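Local coordinates for uncharacterized protein (Pseudomonas aeruginosa PAO1, PDB 4R1D) that binds calcium and is probably a lipase effector of the H2 type VI secretion system, blocked by its partner Tli4 in their complex, at residues G180-V186 with G512-R518; V274-V278 with I555-A559; H430-D434 with T502-Q506. All coordinates share one frame; numbering follows the deposited sequence.

Contact 1: residues G180-V186 with G512-R518; sequences GEEQGKV and GVKASFR
Glu-181 and Phe-517 form a single beta bridge, their CA atoms 4.1 Å apart, where the loop 180-186 meets strand 515-519 and the turn that leads into it; Arg-518 N bonds to Gly-180 O, and Glu-182 N to Ser-516 O. The Glu-181 chain leaves roughly opposite the backbone N (chi1 -152°) and bends at chi2, which lays CG over one face of the Phe-517 ring, 3.8 Å from its centroid. Its carboxylate then ties loop to strand: OE2 takes Ser-516 N on its anti lone pair at 2.9 Å. Gln-183 N (to OE2, on the syn side) and Gly-184 N (to OE1) curl the loop round the same carboxylate. Glutamate suits the place, having methylenes for the ring and two oxygens for the N-H groups. Val-513 O accepts Gln-183 NE2 in the carbonyl plane at 3.0 Å and Lys-185 NZ from above it at 3.2 Å. Ser-516 OG donates to Glu-182 OE2 (2.7 Å), which also bonds Tyr-431 OH. Gly-180, at positive phi, lies too close to Arg-518 O for a side chain. Strand 515-519 pairs with strand 427-432, and helix 507-510 packs against Glu-182, Val-513 and Ser-516.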
ATOM      1  N   GLY A 180     -18.066 -26.051   6.234  1.00 13.85           N
ATOM      2  CA  GLY A 180     -18.353 -24.925   7.108  1.00 15.12           C
ATOM      3  C   GLY A 180     -19.354 -23.918   6.555  1.00 16.64           C
ATOM      4  O   GLY A 180     -19.493 -22.833   7.106  1.00 18.48           O
ATOM      5  N   GLU A 181     -20.069 -24.269   5.487  1.00 17.36           N
ATOM      6  CA  GLU A 181     -21.064 -23.349   4.910  1.00 17.58           C
ATOM      7  C   GLU A 181     -22.207 -23.132   5.896  1.00 19.25           C
ATOM      8  O   GLU A 181     -22.741 -24.098   6.440  1.00 19.13           O
ATOM      9  CB  GLU A 181     -21.599 -23.883   3.577  1.00 15.95           C
ATOM     10  CG  GLU A 181     -22.075 -22.793   2.602  1.00 17.14           C
ATOM     11  CD  GLU A 181     -23.315 -22.080   3.075  1.00 22.06           C
ATOM     12  OE1 GLU A 181     -24.305 -22.780   3.379  1.00 22.29           O
ATOM     13  OE2 GLU A 181     -23.305 -20.826   3.143  1.00 18.41           O
ATOM     14  N   GLU A 182     -22.577 -21.873   6.117  1.00 18.28           N
ATOM     15  CA  GLU A 182     -23.508 -21.524   7.195  1.00 20.10           C
ATOM     16  C   GLU A 182     -24.861 -20.945   6.772  1.00 22.83           C
ATOM     17  O   GLU A 182     -25.761 -20.845   7.603  1.00 20.87           O
ATOM     18  CB  GLU A 182     -22.842 -20.563   8.190  1.00 18.46           C
ATOM     19  CG  GLU A 182     -22.544 -19.157   7.610  1.00 16.56           C
ATOM     20  CD  GLU A 182     -21.683 -18.317   8.538  1.00 22.31           C
ATOM     21  OE1 GLU A 182     -21.855 -18.423   9.767  1.00 18.37           O
ATOM     22  OE2 GLU A 182     -20.814 -17.561   8.045  1.00 18.24           O
ATOM     23  N   GLN A 183     -25.017 -20.564   5.506  1.00 15.46           N
ATOM     24  CA  GLN A 183     -26.283 -19.969   5.059  1.00 16.96           C
ATOM     25  C   GLN A 183     -27.321 -21.059   4.783  1.00 19.32           C
ATOM     26  O   GLN A 183     -28.514 -20.855   4.988  1.00 22.68           O
ATOM     27  CB  GLN A 183     -26.087 -19.098   3.815  1.00 19.15           C
ATOM     28  CG  GLN A 183     -25.025 -18.007   3.956  1.00 18.55           C
ATOM     29  CD  GLN A 183     -25.363 -16.950   5.001  1.00 20.05           C
ATOM     30  OE1 GLN A 183     -25.328 -17.208   6.212  1.00 21.06           O
ATOM     31  NE2 GLN A 183     -25.684 -15.749   4.537  1.00 15.98           N
ATOM     32  N   GLY A 184     -26.860 -22.209   4.301  1.00 20.36           N
ATOM     33  CA  GLY A 184     -27.719 -23.366   4.122  1.00 24.27           C
ATOM     34  C   GLY A 184     -28.535 -23.346   2.847  1.00 27.72           C
ATOM     35  O   GLY A 184     -29.457 -24.141   2.684  1.00 30.98           O
ATOM     36  N   LYS A 185     -28.195 -22.440   1.937  1.00 21.59           N
ATOM     37  CA  LYS A 185     -28.954 -22.285   0.702  1.00 22.53           C
ATOM     38  C   LYS A 185     -28.333 -23.087  -0.447  1.00 31.22           C
ATOM     39  O   LYS A 185     -29.029 -23.799  -1.167  1.00 26.75           O
ATOM     40  CB  LYS A 185     -29.108 -20.802   0.347  1.00 25.94           C
ATOM     41  CG  LYS A 185     -29.900 -20.004   1.406  1.00 33.49           C
ATOM     42  CD  LYS A 185     -29.980 -18.498   1.113  1.00 36.44           C
ATOM     43  CE  LYS A 185     -28.632 -17.789   1.286  1.00 31.24           C
ATOM     44  NZ  LYS A 185     -28.739 -16.284   1.283  1.00 33.47           N
ATOM     45  N   VAL A 186     -27.019 -22.997  -0.601  1.00 23.38           N
ATOM     46  CA  VAL A 186     -26.379 -23.633  -1.744  1.00 20.53           C
ATOM     47  C   VAL A 186     -26.151 -25.118  -1.523  1.00 19.65           C
ATOM     48  O   VAL A 186     -26.093 -25.593  -0.394  1.00 20.49           O
ATOM     49  CB  VAL A 186     -25.049 -22.944  -2.112  1.00 18.65           C
ATOM     50  CG1 VAL A 186     -25.286 -21.490  -2.442  1.00 20.60           C
ATOM     51  CG2 VAL A 186     -24.041 -23.095  -0.994  1.00 20.27           C
ATOM     52  N   GLY A 512     -26.575 -11.509   4.500  1.00 21.92           N
ATOM     53  CA  GLY A 512     -27.339 -12.406   3.653  1.00 22.82           C
ATOM     54  C   GLY A 512     -26.709 -12.805   2.330  1.00 23.46           C
ATOM     55  O   GLY A 512     -27.428 -13.017   1.355  1.00 23.58           O
ATOM     56  N   VAL A 513     -25.380 -12.920   2.278  1.00 19.34           N
ATOM     57  CA  VAL A 513     -24.726 -13.368   1.046  1.00 16.74           C
ATOM     58  C   VAL A 513     -25.153 -14.790   0.712  1.00 17.76           C
ATOM     59  O   VAL A 513     -25.616 -15.542   1.586  1.00 18.89           O
ATOM     60  CB  VAL A 513     -23.179 -13.269   1.098  1.00 19.23           C
ATOM     61  CG1 VAL A 513     -22.731 -11.813   1.077  1.00 19.33           C
ATOM     62  CG2 VAL A 513     -22.631 -13.986   2.320  1.00 18.27           C
ATOM     63  N   LYS A 514     -25.014 -15.155  -0.555  1.00 17.80           N
ATOM     64  CA  LYS A 514     -25.519 -16.440  -1.033  1.00 20.79           C
ATOM     65  C   LYS A 514     -24.858 -17.633  -0.341  1.00 21.80           C
ATOM     66  O   LYS A 514     -25.527 -18.606   0.018  1.00 18.47           O
ATOM     67  CB  LYS A 514     -25.366 -16.545  -2.550  1.00 21.13           C
ATOM     68  CG  LYS A 514     -25.795 -17.891  -3.122  1.00 19.55           C
ATOM     69  CD  LYS A 514     -25.957 -17.822  -4.642  1.00 22.45           C
ATOM     70  CE  LYS A 514     -27.368 -17.394  -5.050  1.00 30.40           C
ATOM     71  NZ  LYS A 514     -27.649 -17.645  -6.510  1.00 26.41           N
ATOM     72  N   ALA A 515     -23.543 -17.567  -0.166  1.00 16.25           N
ATOM     73  CA  ALA A 515     -22.819 -18.623   0.532  1.00 15.30           C
ATOM     74  C   ALA A 515     -21.730 -18.042   1.430  1.00 15.35           C
ATOM     75  O   ALA A 515     -21.055 -17.078   1.060  1.00 15.67           O
ATOM     76  CB  ALA A 515     -22.217 -19.622  -0.465  1.00 17.49           C
ATOM     77  N   SER A 516     -21.572 -18.617   2.614  1.00 12.85           N
ATOM     78  CA  SER A 516     -20.576 -18.148   3.582  1.00 15.52           C
ATOM     79  C   SER A 516     -19.973 -19.352   4.313  1.00 18.63           C
ATOM     80  O   SER A 516     -20.690 -20.135   4.960  1.00 17.17           O
ATOM     81  CB  SER A 516     -21.208 -17.158   4.574  1.00 16.28           C
ATOM     82  OG  SER A 516     -20.278 -16.715   5.552  1.00 16.65           O
ATOM     83  N   PHE A 517     -18.659 -19.514   4.184  1.00 15.20           N
ATOM     84  CA  PHE A 517     -17.944 -20.629   4.809  1.00 15.27           C
ATOM     85  C   PHE A 517     -17.156 -20.170   6.022  1.00 16.36           C
ATOM     86  O   PHE A 517     -16.203 -19.380   5.913  1.00 16.05           O
ATOM     87  CB  PHE A 517     -17.032 -21.323   3.797  1.00 14.41           C
ATOM     88  CG  PHE A 517     -17.774 -21.905   2.629  1.00 16.75           C
ATOM     89  CD1 PHE A 517     -18.203 -21.092   1.589  1.00 15.02           C
ATOM     90  CD2 PHE A 517     -18.057 -23.261   2.577  1.00 17.76           C
ATOM     91  CE1 PHE A 517     -18.893 -21.606   0.522  1.00 15.96           C
ATOM     92  CE2 PHE A 517     -18.751 -23.790   1.515  1.00 14.02           C
ATOM     93  CZ  PHE A 517     -19.168 -22.965   0.475  1.00 16.89           C
ATOM     94  N   ARG A 518     -17.573 -20.672   7.184  1.00 13.82           N
ATOM     95  CA  ARG A 518     -17.007 -20.257   8.451  1.00 14.27           C
ATOM     96  C   ARG A 518     -15.941 -21.283   8.858  1.00 17.88           C
ATOM     97  O   ARG A 518     -16.251 -22.363   9.369  1.00 18.03           O
ATOM     98  CB  ARG A 518     -18.132 -20.170   9.475  1.00 15.80           C
ATOM     99  CG  ARG A 518     -17.783 -19.665  10.877  1.00 18.52           C
ATOM    100  CD  ARG A 518     -19.112 -19.573  11.647  1.00 18.52           C
ATOM    101  NE  ARG A 518     -19.009 -19.121  13.034  1.00 18.82           N
ATOM    102  CZ  ARG A 518     -19.040 -17.851  13.429  1.00 20.20           C
ATOM    103  NH1 ARG A 518     -19.124 -16.867  12.536  1.00 18.31           N
ATOM    104  NH2 ARG A 518     -18.973 -17.563  14.729  1.00 17.41           N
TER
HETATM  105  O   HOH W   1     -25.741 -21.037   1.175  1.00 20.15           O

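Contact 2: residues V274-V278 with I555-A559; sequences VLGVV and ITQLA
Strand residues 274-278 pass the C-terminal end of helix 542-556 with their backbones closest at Gly-276 and Ile-555, whose CA atoms are 5.6 Å apart; beyond Ile-555 the chain folds into a type I turn from Thr-556 to Ala-559, with Ala-559 N bonded to Thr-556 O. Such closeness needs the glycine, because a CB on Gly-276 would collide with Ile-555 CG2. Instead the methyl CG2 rests on the bare backbone, 3.6 Å from Gly-276 N, and the longer branch reaches further along the strand, where CD1 lies 3.5 Å from Val-277 N. A branched isoleucine suits this spot: with CG1 beside the backbone N and CG2 beside the carbonyl carbon (chi1 -68°), its two arms spread over successive peptide units.

Leu-275 comes from the strand in the opposite direction, sliding past Ile-555 with CG 3.6 Å from Ile-555 CG2. Its two methyls divide the turn between them. CD1 meets Leu-558 CB at 3.9 Å, and CD2 reaches Ala-559 CB at the same distance while also lying against Ile-555 O. The small alanine lets the leucine tip settle close to the turn. Thus the contact is held by apolar packing, while Ile-555 O takes Leu-558 N.

Strand 274-280 lies between strands 250-255 and 427-432 in the parallel sheet, bonded by its backbone to both. Helix 542-556 packs on this central sheet through apolar side chains, the layered arrangement of alpha/beta hydrolases; Ile-555 and Thr-556 also touch Ile-251, while Thr-556 reaches across to Ala-197 of helix 191-197.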
ATOM      1  N   VAL A 274     -19.095  -8.248 -14.088  1.00 16.61           N
ATOM      2  CA  VAL A 274     -18.789  -9.258 -13.076  1.00 16.42           C
ATOM      3  C   VAL A 274     -19.959 -10.221 -12.885  1.00 14.43           C
ATOM      4  O   VAL A 274     -21.071  -9.819 -12.534  1.00 17.20           O
ATOM      5  CB  VAL A 274     -18.339  -8.619 -11.727  1.00 16.33           C
ATOM      6  CG1 VAL A 274     -18.227  -9.678 -10.632  1.00 14.93           C
ATOM      7  CG2 VAL A 274     -17.004  -7.869 -11.911  1.00 14.35           C
ATOM      8  N   LEU A 275     -19.692 -11.502 -13.129  1.00 16.68           N
ATOM      9  CA  LEU A 275     -20.727 -12.535 -13.083  1.00 16.75           C
ATOM     10  C   LEU A 275     -21.019 -12.959 -11.650  1.00 14.67           C
ATOM     11  O   LEU A 275     -22.156 -13.313 -11.305  1.00 17.47           O
ATOM     12  CB  LEU A 275     -20.283 -13.759 -13.890  1.00 16.32           C
ATOM     13  CG  LEU A 275     -21.318 -14.853 -14.149  1.00 19.29           C
ATOM     14  CD1 LEU A 275     -22.497 -14.270 -14.925  1.00 20.44           C
ATOM     15  CD2 LEU A 275     -20.670 -15.989 -14.920  1.00 21.19           C
ATOM     16  N   GLY A 276     -19.986 -12.929 -10.821  1.00 15.36           N
ATOM     17  CA  GLY A 276     -20.101 -13.348  -9.436  1.00 11.71           C
ATOM     18  C   GLY A 276     -18.798 -13.082  -8.704  1.00 16.15           C
ATOM     19  O   GLY A 276     -17.787 -12.737  -9.315  1.00 15.94           O
ATOM     20  N   VAL A 277     -18.814 -13.248  -7.388  1.00 15.89           N
ATOM     21  CA  VAL A 277     -17.656 -12.882  -6.587  1.00 15.89           C
ATOM     22  C   VAL A 277     -17.377 -13.908  -5.503  1.00 14.49           C
ATOM     23  O   VAL A 277     -18.280 -14.320  -4.770  1.00 14.07           O
ATOM     24  CB  VAL A 277     -17.895 -11.532  -5.913  1.00 13.02           C
ATOM     25  CG1 VAL A 277     -16.711 -11.153  -5.034  1.00 13.78           C
ATOM     26  CG2 VAL A 277     -18.157 -10.446  -6.983  1.00 15.81           C
ATOM     27  N   VAL A 278     -16.114 -14.316  -5.430  1.00 15.81           N
ATOM     28  CA  VAL A 278     -15.576 -15.069  -4.316  1.00 13.23           C
ATOM     29  C   VAL A 278     -14.774 -14.117  -3.430  1.00 13.23           C
ATOM     30  O   VAL A 278     -13.892 -13.408  -3.911  1.00 13.74           O
ATOM     31  CB  VAL A 278     -14.657 -16.181  -4.837  1.00 13.88           C
ATOM     32  CG1 VAL A 278     -13.750 -16.744  -3.713  1.00 14.19           C
ATOM     33  CG2 VAL A 278     -15.494 -17.272  -5.501  1.00 13.39           C
ATOM     34  N   ILE A 555     -20.804 -19.993  -9.803  1.00 15.39           N
ATOM     35  CA  ILE A 555     -21.031 -18.746 -10.524  1.00 16.84           C
ATOM     36  C   ILE A 555     -21.099 -18.978 -12.035  1.00 15.74           C
ATOM     37  O   ILE A 555     -21.899 -18.361 -12.734  1.00 15.89           O
ATOM     38  CB  ILE A 555     -19.935 -17.704 -10.192  1.00 17.67           C
ATOM     39  CG1 ILE A 555     -20.078 -17.273  -8.726  1.00 13.84           C
ATOM     40  CG2 ILE A 555     -20.014 -16.493 -11.176  1.00 15.82           C
ATOM     41  CD1 ILE A 555     -18.817 -16.642  -8.093  1.00 16.63           C
ATOM     42  N   THR A 556     -20.239 -19.859 -12.525  1.00 15.46           N
ATOM     43  CA  THR A 556     -20.165 -20.211 -13.945  1.00 15.39           C
ATOM     44  C   THR A 556     -21.490 -20.742 -14.524  1.00 15.83           C
ATOM     45  O   THR A 556     -21.770 -20.580 -15.719  1.00 16.40           O
ATOM     46  CB  THR A 556     -19.021 -21.236 -14.166  1.00 17.59           C
ATOM     47  OG1 THR A 556     -17.770 -20.626 -13.815  1.00 18.05           O
ATOM     48  CG2 THR A 556     -18.954 -21.699 -15.602  1.00 15.12           C
ATOM     49  N   GLN A 557     -22.309 -21.359 -13.683  1.00 16.30           N
ATOM     50  CA  GLN A 557     -23.605 -21.864 -14.138  1.00 17.75           C
ATOM     51  C   GLN A 557     -24.470 -20.734 -14.712  1.00 20.35           C
ATOM     52  O   GLN A 557     -25.379 -20.969 -15.512  1.00 22.13           O
ATOM     53  CB  GLN A 557     -24.324 -22.600 -13.008  1.00 19.10           C
ATOM     54  CG  GLN A 557     -23.482 -23.689 -12.334  1.00 18.58           C
ATOM     55  CD  GLN A 557     -22.808 -24.632 -13.330  1.00 18.03           C
ATOM     56  OE1 GLN A 557     -21.586 -24.841 -13.291  1.00 19.64           O
ATOM     57  NE2 GLN A 557     -23.603 -25.220 -14.214  1.00 16.07           N
ATOM     58  N   LEU A 558     -24.159 -19.501 -14.313  1.00 19.50           N
ATOM     59  CA  LEU A 558     -24.882 -18.318 -14.785  1.00 18.53           C
ATOM     60  C   LEU A 558     -24.388 -17.784 -16.131  1.00 22.08           C
ATOM     61  O   LEU A 558     -25.035 -16.933 -16.738  1.00 24.17           O
ATOM     62  CB  LEU A 558     -24.809 -17.203 -13.737  1.00 19.35           C
ATOM     63  CG  LEU A 558     -25.434 -17.596 -12.400  1.00 23.81           C
ATOM     64  CD1 LEU A 558     -25.181 -16.523 -11.355  1.00 24.76           C
ATOM     65  CD2 LEU A 558     -26.932 -17.848 -12.570  1.00 26.29           C
ATOM     66  N   ALA A 559     -23.246 -18.274 -16.595  1.00 22.49           N
ATOM     67  CA  ALA A 559     -22.650 -17.743 -17.813  1.00 23.10           C
ATOM     68  C   ALA A 559     -23.525 -18.115 -18.999  1.00 33.55           C
ATOM     69  O   ALA A 559     -24.036 -19.228 -19.064  1.00 27.36           O
ATOM     70  CB  ALA A 559     -21.245 -18.291 -17.997  1.00 24.46           C
TER

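Contact 3: residues H430-D434 with T502-Q506; sequences HYGAD and TDSGQ
Tyr-431 leaves the end of strand 427-432 toward the short helix 502-505, and its side chain lies along the last peptide of that helix. CB begins 3.9 Å from Gly-505 O. At CG the same oxygen is nearer, 3.3 Å; it stands over the ring centre, 3.3 Å above the plane. CD1 and CD2 flank it, CD2 also approaching Gly-505 C; farther out, CE2 lies 3.7 Å from Gln-506 N, which stands over the same face nearer the rim. The methyl CG2 of Thr-502 meets CE2 at the ring's edge, 4.2 Å away. CZ reaches Gln-506 CA and CB, and OH ends 3.4 Å from Gln-506 CB. The first torsion, chi1 60°, sets CG between the backbone N and the carbonyl carbon and turns the ring against this peptide. Gly-505 fits because a CB there would run into Tyr-431 CD2. Beside the ring, Thr-502 OG1 lies 3.4 Å from CA of Ala-433, whose small side chain permits the approach, and is hydrogen-bonded to Ser-494 O.

A flat tyrosine therefore serves two purposes: its face takes a peptide by packing, and its hydroxyl reaches a polar cluster, bonding Glu-182 and Arg-518. Gln-506 OE1 bonds the same arginine. With the positive guanidinium close by, the carboxylate of Glu-182 is probably stabilised in its charged form. Tyr-431 OH and Gln-506 OE1, both in buried residues, have partners outside these two segments.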
ATOM      1  N   HIS A 430     -15.653 -16.837   2.252  1.00 13.05           N
ATOM      2  CA  HIS A 430     -15.109 -17.708   3.295  1.00 12.95           C
ATOM      3  C   HIS A 430     -14.212 -16.883   4.222  1.00 15.70           C
ATOM      4  O   HIS A 430     -13.659 -15.860   3.824  1.00 14.21           O
ATOM      5  CB  HIS A 430     -14.360 -18.922   2.705  1.00 12.84           C
ATOM      6  CG  HIS A 430     -13.144 -18.550   1.910  1.00 12.49           C
ATOM      7  ND1 HIS A 430     -13.192 -18.294   0.555  1.00 13.51           N
ATOM      8  CD2 HIS A 430     -11.857 -18.362   2.288  1.00 14.13           C
ATOM      9  CE1 HIS A 430     -11.980 -17.968   0.131  1.00 12.41           C
ATOM     10  NE2 HIS A 430     -11.155 -17.998   1.162  1.00 11.70           N
ATOM     11  N   TYR A 431     -14.092 -17.304   5.469  1.00 12.84           N
ATOM     12  CA  TYR A 431     -13.310 -16.539   6.425  1.00 15.38           C
ATOM     13  C   TYR A 431     -12.852 -17.430   7.576  1.00 15.15           C
ATOM     14  O   TYR A 431     -13.395 -18.516   7.777  1.00 14.95           O
ATOM     15  CB  TYR A 431     -14.121 -15.343   6.946  1.00 14.62           C
ATOM     16  CG  TYR A 431     -15.403 -15.730   7.655  1.00 15.23           C
ATOM     17  CD1 TYR A 431     -16.503 -16.197   6.943  1.00 14.58           C
ATOM     18  CD2 TYR A 431     -15.510 -15.631   9.042  1.00 17.50           C
ATOM     19  CE1 TYR A 431     -17.682 -16.559   7.594  1.00 13.23           C
ATOM     20  CE2 TYR A 431     -16.677 -15.980   9.694  1.00 17.45           C
ATOM     21  CZ  TYR A 431     -17.757 -16.440   8.970  1.00 15.59           C
ATOM     22  OH  TYR A 431     -18.923 -16.793   9.626  1.00 14.69           O
ATOM     23  N   GLY A 432     -11.838 -16.970   8.300  1.00 16.81           N
ATOM     24  CA  GLY A 432     -11.285 -17.699   9.432  1.00 15.84           C
ATOM     25  C   GLY A 432     -11.915 -17.225  10.728  1.00 16.62           C
ATOM     26  O   GLY A 432     -11.855 -16.040  11.068  1.00 16.47           O
ATOM     27  N   ALA A 433     -12.529 -18.159  11.445  1.00 18.03           N
ATOM     28  CA  ALA A 433     -13.200 -17.850  12.690  1.00 19.27           C
ATOM     29  C   ALA A 433     -12.727 -18.844  13.735  1.00 17.58           C
ATOM     30  O   ALA A 433     -13.319 -19.906  13.907  1.00 18.79           O
ATOM     31  CB  ALA A 433     -14.692 -17.954  12.515  1.00 17.13           C
ATOM     32  N   ASP A 434     -11.651 -18.499  14.427  1.00 17.00           N
ATOM     33  CA  ASP A 434     -11.027 -19.452  15.330  1.00 20.24           C
ATOM     34  C   ASP A 434     -10.652 -18.770  16.622  1.00 19.27           C
ATOM     35  O   ASP A 434      -9.983 -17.733  16.623  1.00 17.48           O
ATOM     36  CB  ASP A 434      -9.791 -20.067  14.685  1.00 20.38           C
ATOM     37  CG  ASP A 434      -9.363 -21.349  15.363  1.00 20.85           C
ATOM     38  OD1 ASP A 434      -8.816 -21.280  16.482  1.00 21.87           O
ATOM     39  OD2 ASP A 434      -9.573 -22.434  14.781  1.00 19.37           O
ATOM     40  N   THR A 502     -13.578 -12.338  13.949  1.00 14.89           N
ATOM     41  CA  THR A 502     -14.790 -12.955  13.452  1.00 11.98           C
ATOM     42  C   THR A 502     -15.939 -11.930  13.330  1.00 13.54           C
ATOM     43  O   THR A 502     -16.761 -12.019  12.419  1.00 16.02           O
ATOM     44  CB  THR A 502     -15.175 -14.157  14.350  1.00 12.82           C
ATOM     45  OG1 THR A 502     -14.041 -15.031  14.467  1.00 16.64           O
ATOM     46  CG2 THR A 502     -16.339 -14.933  13.756  1.00 15.49           C
ATOM     47  N   ASP A 503     -15.985 -10.954  14.244  1.00 16.84           N
ATOM     48  CA  ASP A 503     -16.953  -9.856  14.165  1.00 18.94           C
ATOM     49  C   ASP A 503     -17.140  -9.389  12.725  1.00 18.01           C
ATOM     50  O   ASP A 503     -18.255  -9.226  12.246  1.00 18.08           O
ATOM     51  CB  ASP A 503     -16.458  -8.638  14.965  1.00 16.02           C
ATOM     52  CG  ASP A 503     -16.524  -8.845  16.463  1.00 18.45           C
ATOM     53  OD1 ASP A 503     -17.509  -9.449  16.931  1.00 19.04           O
ATOM     54  OD2 ASP A 503     -15.591  -8.389  17.169  1.00 17.55           O
ATOM     55  N   SER A 504     -16.016  -9.162  12.058  1.00 14.06           N
ATOM     56  CA  SER A 504     -15.973  -8.579  10.715  1.00 11.67           C
ATOM     57  C   SER A 504     -16.036  -9.682   9.650  1.00 14.03           C
ATOM     58  O   SER A 504     -16.710  -9.545   8.630  1.00 14.00           O
ATOM     59  CB  SER A 504     -14.681  -7.744  10.585  1.00 13.92           C
ATOM     60  OG  SER A 504     -14.488  -7.221   9.266  1.00 15.01           O
ATOM     61  N   GLY A 505     -15.338 -10.783   9.886  1.00 13.89           N
ATOM     62  CA  GLY A 505     -15.371 -11.888   8.940  1.00 13.80           C
ATOM     63  C   GLY A 505     -16.771 -12.431   8.663  1.00 18.26           C
ATOM     64  O   GLY A 505     -17.074 -12.856   7.550  1.00 13.54           O
ATOM     65  N   GLN A 506     -17.633 -12.419   9.675  1.00 17.75           N
ATOM     66  CA  GLN A 506     -18.975 -12.966   9.511  1.00 15.14           C
ATOM     67  C   GLN A 506     -20.002 -11.919   9.053  1.00 16.11           C
ATOM     68  O   GLN A 506     -21.178 -12.235   8.904  1.00 16.34           O
ATOM     69  CB  GLN A 506     -19.444 -13.655  10.802  1.00 15.33           C
ATOM     70  CG  GLN A 506     -19.839 -12.662  11.886  1.00 18.26           C
ATOM     71  CD  GLN A 506     -20.276 -13.338  13.178  1.00 20.24           C
ATOM     72  OE1 GLN A 506     -20.310 -14.563  13.275  1.00 21.77           O
ATOM     73  NE2 GLN A 506     -20.610 -12.534  14.173  1.00 18.55           N
TER

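In the fold
All three contacts reach the same parallel sheet. Contacts 1 and 3 lie on its neighbouring strands 515-519 and 427-432, with centres 12 Å apart, and touch directly: Glu-182 OE2 is 2.6 Å from Tyr-431 OH, and Arg-518 NH1 is 2.7 Å from Gln-506 OE1, both probable hydrogen bonds. Contact 2, one strand further in, has its centre 16 Å from that of contact 1 and 23 Å from that of contact 3, and touches neither. It comes within one residue of the calcium site: the side chain of Thr-556 lies about 3 Å from that of the ligand Phe-202, but about 12 Å from the ion. Contacts 1 and 3 lie away from that site.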